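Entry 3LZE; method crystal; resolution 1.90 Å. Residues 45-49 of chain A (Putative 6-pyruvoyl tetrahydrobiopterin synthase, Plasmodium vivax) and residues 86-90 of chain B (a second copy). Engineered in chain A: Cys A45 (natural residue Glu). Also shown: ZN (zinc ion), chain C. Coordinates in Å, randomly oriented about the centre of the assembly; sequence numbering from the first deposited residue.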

# COMPACT_ATOMS: atom_id res chain seq x y z
N CYS A 45 -15.77 10.53 24.22
CA CYS A 45 -14.49 11.00 23.68
C CYS A 45 -14.69 12.41 23.14
O CYS A 45 -15.82 12.92 23.03
CB CYS A 45 -13.95 10.10 22.56
SG CYS A 45 -14.47 10.59 20.87
N THR A 46 -13.56 13.03 22.84
CA THR A 46 -13.57 14.35 22.27
C THR A 46 -13.94 14.28 20.77
O THR A 46 -13.79 13.27 20.10
CB THR A 46 -12.19 15.03 22.45
OG1 THR A 46 -11.16 14.12 22.06
CG2 THR A 46 -11.93 15.39 23.93
N LEU A 47 -14.44 15.40 20.27
CA LEU A 47 -14.64 15.60 18.86
C LEU A 47 -13.35 15.45 18.06
O LEU A 47 -12.31 16.03 18.39
CB LEU A 47 -15.18 17.00 18.61
CG LEU A 47 -15.52 17.37 17.17
CD1 LEU A 47 -16.70 16.56 16.71
CD2 LEU A 47 -15.82 18.90 17.13
N HIS A 48 -13.47 14.71 16.97
CA HIS A 48 -12.36 14.42 16.09
C HIS A 48 -12.95 13.98 14.77
O HIS A 48 -14.13 14.25 14.53
CB HIS A 48 -11.46 13.34 16.71
CG HIS A 48 -12.10 11.99 16.89
ND1 HIS A 48 -12.82 11.65 18.02
CD2 HIS A 48 -12.00 10.85 16.16
CE1 HIS A 48 -13.21 10.38 17.93
NE2 HIS A 48 -12.72 9.88 16.81
N GLY A 49 -12.20 13.24 13.96
CA GLY A 49 -12.64 12.92 12.63
C GLY A 49 -11.82 11.83 12.00
O GLY A 49 -10.81 11.40 12.55
N ASP B 86 -3.98 14.93 17.97
CA ASP B 86 -4.91 13.82 17.79
C ASP B 86 -6.17 13.90 18.67
O ASP B 86 -6.11 14.30 19.84
CB ASP B 86 -4.16 12.50 18.03
CG ASP B 86 -5.02 11.29 17.81
OD1 ASP B 86 -5.05 10.46 18.72
OD2 ASP B 86 -5.62 11.15 16.74
N HIS B 87 -7.29 13.51 18.09
CA HIS B 87 -8.61 13.52 18.75
C HIS B 87 -9.10 14.91 19.22
O HIS B 87 -9.63 15.04 20.32
CB HIS B 87 -8.63 12.46 19.88
CG HIS B 87 -9.03 11.11 19.38
ND1 HIS B 87 -10.01 10.36 19.98
CD2 HIS B 87 -8.62 10.41 18.30
CE1 HIS B 87 -10.17 9.23 19.31
NE2 HIS B 87 -9.34 9.23 18.29
N HIS B 88 -8.86 15.95 18.41
CA HIS B 88 -9.30 17.30 18.71
C HIS B 88 -9.81 17.97 17.44
O HIS B 88 -9.52 17.53 16.33
CB HIS B 88 -8.15 18.19 19.23
CG HIS B 88 -7.67 17.81 20.59
ND1 HIS B 88 -6.67 16.88 20.79
CD2 HIS B 88 -8.04 18.24 21.82
CE1 HIS B 88 -6.45 16.75 22.09
NE2 HIS B 88 -7.28 17.55 22.74
N PHE B 89 -10.59 19.02 17.65
CA PHE B 89 -10.88 19.99 16.62
C PHE B 89 -9.73 20.97 16.52
O PHE B 89 -9.29 21.57 17.51
CB PHE B 89 -12.21 20.72 16.90
CG PHE B 89 -12.52 21.80 15.90
CD1 PHE B 89 -13.18 21.49 14.71
CD2 PHE B 89 -12.18 23.12 16.16
CE1 PHE B 89 -13.43 22.46 13.75
CE2 PHE B 89 -12.48 24.11 15.21
CZ PHE B 89 -13.08 23.78 14.02
N ILE B 90 -9.25 21.17 15.30
CA ILE B 90 -8.12 22.03 15.06
C ILE B 90 -8.61 23.43 14.86
O ILE B 90 -9.33 23.71 13.90
CB ILE B 90 -7.31 21.59 13.84
CG1 ILE B 90 -6.65 20.24 14.13
CG2 ILE B 90 -6.23 22.66 13.48
CD1 ILE B 90 -6.04 19.59 12.85
ZN ZN C . -13.19 8.15 15.96
O HOH W 1 -13.87 7.09 17.81

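One hydrogen bond joins the stretches: Thr A46 OG1 donates to His B87 O across a very short 2.5 Å. Its chi1 of 47° (p), with CB pointing toward chain B, brings the hydroxyl to that carbonyl, and a small polar side chain suits the partly exposed position. Proximity alone does not make further bonds. Leu A47 O and His B87 O, 3.4 Å apart, are both acceptors, and Leu A47 O to His B88 N, at 3.5 Å, has a poor angle.

Aromatic stacking makes the second kind of contact. The rings of His A48 and His B87 stack face to face, with centroids 3.8 Å apart and planes at 13°; His A48 CE1 lies 3.5 Å from His B87 CE1. The CA-to-CB bond of His B87 points sideways, yet its ring swings in, and this residue has the largest area covered, 95 Å² of the 314 Å² buried in total. The stacked His A48 ring is held at both nitrogens: ND1 donates to Thr A46 O (2.8 Å, 166°) and NE2 binds ZN at 2.0 Å. Imidazole suits this place because one flat ring can stack, donate and ligate at once.

Apolar packing completes the contact, where Leu A47 CD2 reaches Phe B89 CB at 4.0 Å; both residues are buried, as befits their hydrocarbon side chains.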